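Local atomic coordinates of serine protease inhibitor (Schistosoma haematobium, PDB entry 3STO), a protein that probably inhibits serine proteases, as a trematode member of the serpin family. Residues F39-G51 with V337-N349. Sequence-based numbering, arbitrary orientation.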
loop_
_atom_site.group_PDB
_atom_site.type_symbol
_atom_site.label_atom_id
_atom_site.label_comp_id
_atom_site.label_asym_id
_atom_site.label_seq_id
_atom_site.Cartn_x
_atom_site.Cartn_y
_atom_site.Cartn_z
ATOM N N PHE A 39 8.270 -1.501 -8.184
ATOM C CA PHE A 39 7.608 -2.088 -7.046
ATOM C C PHE A 39 6.614 -1.086 -6.452
ATOM O O PHE A 39 6.897 0.109 -6.393
ATOM C CB PHE A 39 8.625 -2.523 -5.986
ATOM C CG PHE A 39 7.990 -3.023 -4.752
ATOM C CD1 PHE A 39 7.489 -4.329 -4.694
ATOM C CD2 PHE A 39 7.832 -2.180 -3.650
ATOM C CE1 PHE A 39 6.851 -4.824 -3.520
ATOM C CE2 PHE A 39 7.201 -2.651 -2.472
ATOM C CZ PHE A 39 6.710 -3.985 -2.406
ATOM N N LEU A 40 5.467 -1.581 -5.999
ATOM C CA LEU A 40 4.433 -0.727 -5.425
ATOM C C LEU A 40 3.647 -1.539 -4.386
ATOM O O LEU A 40 3.180 -2.628 -4.679
ATOM C CB LEU A 40 3.513 -0.230 -6.550
ATOM C CG LEU A 40 2.248 0.540 -6.218
ATOM C CD1 LEU A 40 2.591 1.738 -5.388
ATOM C CD2 LEU A 40 1.504 0.955 -7.471
ATOM N N THR A 41 3.531 -1.028 -3.168
ATOM C CA THR A 41 2.707 -1.676 -2.166
ATOM C C THR A 41 2.111 -0.746 -1.091
ATOM O O THR A 41 2.696 0.278 -0.721
ATOM C CB THR A 41 3.490 -2.797 -1.427
ATOM O OG1 THR A 41 2.568 -3.666 -0.749
ATOM C CG2 THR A 41 4.491 -2.180 -0.418
ATOM N N CYS A 42 0.968 -1.176 -0.550
ATOM C CA CYS A 42 0.330 -0.534 0.605
ATOM C C CYS A 42 0.159 -1.454 1.836
ATOM O O CYS A 42 -0.801 -2.226 1.938
ATOM C CB CYS A 42 -1.017 0.041 0.198
ATOM S SG CYS A 42 -2.014 0.297 1.685
ATOM N N PRO A 43 1.085 -1.359 2.784
ATOM C CA PRO A 43 1.184 -2.316 3.903
ATOM C C PRO A 43 -0.011 -2.362 4.844
ATOM O O PRO A 43 -0.238 -3.416 5.462
ATOM C CB PRO A 43 2.424 -1.841 4.669
ATOM C CG PRO A 43 3.148 -0.962 3.720
ATOM C CD PRO A 43 2.161 -0.358 2.803
ATOM N N LEU A 44 -0.759 -1.264 4.964
ATOM C CA LEU A 44 -1.902 -1.239 5.897
ATOM C C LEU A 44 -3.114 -1.991 5.338
ATOM O O LEU A 44 -3.956 -2.480 6.069
ATOM C CB LEU A 44 -2.289 0.201 6.299
ATOM C CG LEU A 44 -1.249 1.010 7.077
ATOM C CD1 LEU A 44 -1.835 2.345 7.504
ATOM C CD2 LEU A 44 -0.733 0.265 8.292
ATOM N N GLY A 45 -3.208 -2.055 4.026
ATOM C CA GLY A 45 -4.242 -2.828 3.400
ATOM C C GLY A 45 -4.050 -4.312 3.632
ATOM O O GLY A 45 -5.030 -5.035 3.708
ATOM N N ILE A 46 -2.796 -4.761 3.735
ATOM C CA ILE A 46 -2.509 -6.158 4.062
ATOM C C ILE A 46 -2.939 -6.391 5.496
ATOM O O ILE A 46 -3.568 -7.394 5.795
ATOM C CB ILE A 46 -0.994 -6.516 3.992
ATOM C CG1 ILE A 46 -0.284 -5.842 2.813
ATOM C CG2 ILE A 46 -0.795 -8.023 3.966
ATOM C CD1 ILE A 46 -0.873 -6.174 1.463
ATOM N N LEU A 47 -2.610 -5.445 6.378
ATOM C CA LEU A 47 -3.026 -5.492 7.789
ATOM C C LEU A 47 -4.550 -5.540 7.994
ATOM O O LEU A 47 -5.033 -6.344 8.771
ATOM C CB LEU A 47 -2.418 -4.325 8.574
ATOM C CG LEU A 47 -2.594 -4.329 10.096
ATOM C CD1 LEU A 47 -1.395 -3.727 10.776
ATOM C CD2 LEU A 47 -3.849 -3.586 10.496
ATOM N N PHE A 48 -5.302 -4.681 7.307
ATOM C CA PHE A 48 -6.760 -4.689 7.409
ATOM C C PHE A 48 -7.380 -5.984 6.871
ATOM O O PHE A 48 -8.335 -6.487 7.426
ATOM C CB PHE A 48 -7.384 -3.510 6.642
ATOM C CG PHE A 48 -7.024 -2.155 7.194
ATOM C CD1 PHE A 48 -6.195 -2.030 8.303
ATOM C CD2 PHE A 48 -7.525 -0.998 6.611
ATOM C CE1 PHE A 48 -5.870 -0.776 8.808
ATOM C CE2 PHE A 48 -7.214 0.258 7.117
ATOM C CZ PHE A 48 -6.386 0.369 8.207
ATOM N N THR A 49 -6.853 -6.506 5.768
ATOM C CA THR A 49 -7.403 -7.702 5.145
ATOM C C THR A 49 -7.151 -8.942 5.999
ATOM O O THR A 49 -8.069 -9.690 6.321
ATOM C CB THR A 49 -6.770 -7.935 3.804
ATOM O OG1 THR A 49 -7.099 -6.842 2.938
ATOM C CG2 THR A 49 -7.262 -9.259 3.224
ATOM N N LEU A 50 -5.889 -9.144 6.361
ATOM C CA LEU A 50 -5.512 -10.126 7.375
ATOM C C LEU A 50 -6.267 -9.930 8.686
ATOM O O LEU A 50 -6.826 -10.868 9.261
ATOM C CB LEU A 50 -4.033 -9.985 7.675
ATOM C CG LEU A 50 -3.379 -11.299 8.005
ATOM C CD1 LEU A 50 -3.817 -12.284 6.937
ATOM C CD2 LEU A 50 -1.897 -11.073 7.996
ATOM N N GLY A 51 -6.258 -8.704 9.176
ATOM C CA GLY A 51 -6.882 -8.408 10.437
ATOM C C GLY A 51 -8.359 -8.720 10.446
ATOM O O GLY A 51 -8.907 -9.135 11.463
ATOM N N VAL A 337 -7.640 -20.185 2.481
ATOM C CA VAL A 337 -7.438 -19.121 1.516
ATOM C C VAL A 337 -6.540 -19.601 0.380
ATOM O O VAL A 337 -5.414 -20.021 0.624
ATOM C CB VAL A 337 -6.871 -17.861 2.198
ATOM C CG1 VAL A 337 -6.397 -16.839 1.135
ATOM C CG2 VAL A 337 -7.926 -17.254 3.111
ATOM N N ASN A 338 -7.036 -19.553 -0.858
ATOM C CA ASN A 338 -6.218 -19.959 -2.002
ATOM C C ASN A 338 -5.284 -18.825 -2.426
ATOM O O ASN A 338 -4.089 -19.042 -2.635
ATOM C CB ASN A 338 -7.094 -20.343 -3.193
ATOM C CG ASN A 338 -7.908 -21.574 -2.945
ATOM O OD1 ASN A 338 -9.017 -21.505 -2.391
ATOM N ND2 ASN A 338 -7.367 -22.724 -3.353
ATOM N N GLU A 339 -5.835 -17.618 -2.563
ATOM C CA GLU A 339 -5.055 -16.462 -3.022
ATOM C C GLU A 339 -5.327 -15.212 -2.179
ATOM O O GLU A 339 -6.444 -14.972 -1.716
ATOM C CB GLU A 339 -5.342 -16.151 -4.489
ATOM C CG GLU A 339 -5.401 -17.365 -5.390
ATOM C CD GLU A 339 -5.776 -17.016 -6.831
ATOM O OE1 GLU A 339 -5.281 -15.989 -7.354
ATOM O OE2 GLU A 339 -6.571 -17.770 -7.444
ATOM N N PHE A 340 -4.283 -14.428 -1.981
ATOM C CA PHE A 340 -4.359 -13.233 -1.194
ATOM C C PHE A 340 -3.603 -12.214 -2.059
ATOM O O PHE A 340 -2.384 -12.253 -2.211
ATOM C CB PHE A 340 -3.720 -13.486 0.171
ATOM C CG PHE A 340 -3.850 -12.343 1.153
ATOM C CD1 PHE A 340 -3.884 -11.041 0.736
ATOM C CD2 PHE A 340 -3.925 -12.588 2.509
ATOM C CE1 PHE A 340 -3.975 -9.996 1.643
ATOM C CE2 PHE A 340 -4.021 -11.541 3.422
ATOM C CZ PHE A 340 -4.041 -10.239 2.974
ATOM N N ILE A 341 -4.372 -11.325 -2.666
ATOM C CA ILE A 341 -3.883 -10.504 -3.746
ATOM C C ILE A 341 -4.119 -9.051 -3.422
ATOM O O ILE A 341 -5.232 -8.684 -3.046
ATOM C CB ILE A 341 -4.593 -10.856 -5.097
ATOM C CG1 ILE A 341 -4.223 -12.270 -5.552
ATOM C CG2 ILE A 341 -4.160 -9.930 -6.193
ATOM C CD1 ILE A 341 -5.159 -12.811 -6.614
ATOM N N GLN A 342 -3.064 -8.240 -3.565
ATOM C CA GLN A 342 -3.188 -6.780 -3.523
ATOM C C GLN A 342 -2.999 -6.162 -4.926
ATOM O O GLN A 342 -2.046 -6.458 -5.638
ATOM C CB GLN A 342 -2.242 -6.141 -2.489
ATOM C CG GLN A 342 -2.372 -4.626 -2.430
ATOM C CD GLN A 342 -1.458 -4.003 -1.381
ATOM O OE1 GLN A 342 -0.252 -3.859 -1.595
ATOM N NE2 GLN A 342 -2.027 -3.630 -0.243
ATOM N N THR A 343 -3.938 -5.332 -5.331
ATOM C CA THR A 343 -3.844 -4.692 -6.606
ATOM C C THR A 343 -3.795 -3.180 -6.361
ATOM O O THR A 343 -4.667 -2.631 -5.664
ATOM C CB THR A 343 -4.985 -5.114 -7.538
ATOM O OG1 THR A 343 -4.898 -4.370 -8.767
ATOM C CG2 THR A 343 -6.318 -4.861 -6.904
ATOM N N ASN A 344 -2.751 -2.538 -6.901
ATOM C CA ASN A 344 -2.419 -1.135 -6.612
ATOM C C ASN A 344 -2.324 -0.271 -7.880
ATOM O O ASN A 344 -1.999 -0.749 -8.971
ATOM C CB ASN A 344 -1.079 -1.028 -5.851
ATOM C CG ASN A 344 -1.063 -1.812 -4.547
ATOM O OD1 ASN A 344 -1.680 -1.405 -3.567
ATOM N ND2 ASN A 344 -0.349 -2.943 -4.529
ATOM N N VAL A 345 -2.602 1.015 -7.725
ATOM C CA VAL A 345 -2.328 1.991 -8.782
ATOM C C VAL A 345 -1.714 3.254 -8.196
ATOM O O VAL A 345 -2.169 3.741 -7.165
ATOM C CB VAL A 345 -3.567 2.350 -9.604
ATOM C CG1 VAL A 345 -4.726 2.728 -8.699
ATOM C CG2 VAL A 345 -3.228 3.484 -10.604
ATOM N N LEU A 346 -0.645 3.728 -8.837
ATOM C CA LEU A 346 -0.006 5.002 -8.514
ATOM C C LEU A 346 0.028 5.828 -9.787
ATOM O O LEU A 346 0.837 5.579 -10.674
ATOM C CB LEU A 346 1.428 4.793 -7.996
ATOM C CG LEU A 346 2.260 6.024 -7.555
ATOM C CD1 LEU A 346 1.598 6.817 -6.420
ATOM C CD2 LEU A 346 3.673 5.619 -7.124
ATOM N N LYS A 347 -0.877 6.790 -9.884
ATOM C CA LYS A 347 -0.924 7.705 -11.022
ATOM C C LYS A 347 -0.513 9.140 -10.624
ATOM O O LYS A 347 -1.210 9.822 -9.853
ATOM C CB LYS A 347 -2.317 7.671 -11.645
ATOM C CG LYS A 347 -2.598 8.768 -12.609
ATOM C CD LYS A 347 -4.031 8.676 -13.083
ATOM C CE LYS A 347 -4.425 9.901 -13.909
ATOM N NZ LYS A 347 -5.908 10.097 -13.945
ATOM N N LEU A 348 0.617 9.601 -11.141
ATOM C CA LEU A 348 1.076 10.962 -10.838
ATOM C C LEU A 348 0.955 11.862 -12.070
ATOM O O LEU A 348 1.337 11.477 -13.169
ATOM C CB LEU A 348 2.538 10.915 -10.405
ATOM C CG LEU A 348 3.060 11.629 -9.172
ATOM C CD1 LEU A 348 2.732 10.809 -7.957
ATOM C CD2 LEU A 348 4.572 11.735 -9.326
ATOM N N ASN A 349 0.416 13.055 -11.892
ATOM C CA ASN A 349 0.333 14.010 -12.974
ATOM C C ASN A 349 0.405 15.403 -12.356
ATOM O O ASN A 349 0.699 15.522 -11.169
ATOM C CB ASN A 349 -0.930 13.784 -13.842
ATOM C CG ASN A 349 -2.228 14.037 -13.075
ATOM O OD1 ASN A 349 -2.228 14.699 -12.045
ATOM N ND2 ASN A 349 -3.338 13.521 -13.582
#
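Gln342 is fully extended (chi1 -180°, chi2 179°), which carries its amide from strand 339-348 to Cys42. Phe340, with chi1 -174°, stands up likewise and meets helix 43-55. The Gln342 amide bonds Cys42 twice: Cys42 N gives to Gln342 OE1 at 3.1 Å, and Gln342 NE2 to Cys42 O at 2.9 Å, close to the amide plane. Thr41 OG1 donates to Gln342 OE1 at 3.0 Å, in the carbonyl plane. Asn344 ND2 is a third donor, from above that plane. Acceptance at OE1 and donation from NE2, to Cys42 O and Asn190 OD1, together set which way round the buried amide sits. Tyr26 bonds Thr41 OG1. Ile46 crosses Gln342 at about a right angle, its CD1 an apolar neighbour 3.3 Å from Gln342 NE2. Thr49 CG2 packs obliquely on Phe340 CZ at 3.4 Å, while Leu50 CD1 meets the ring edge. Beyond the polar cluster, Leu40 CD2 rests on Asn344 CB at 3.6 Å. Cys42 SG accepts from Gly45 N and so caps the helix start. The cluster of Thr41, Gln342, Asn344 and Asn190 at the start of helix B is consistent with the serpin shutter region, behind the middle of beta-sheet A, where strands 339-348 and 186-197 pair.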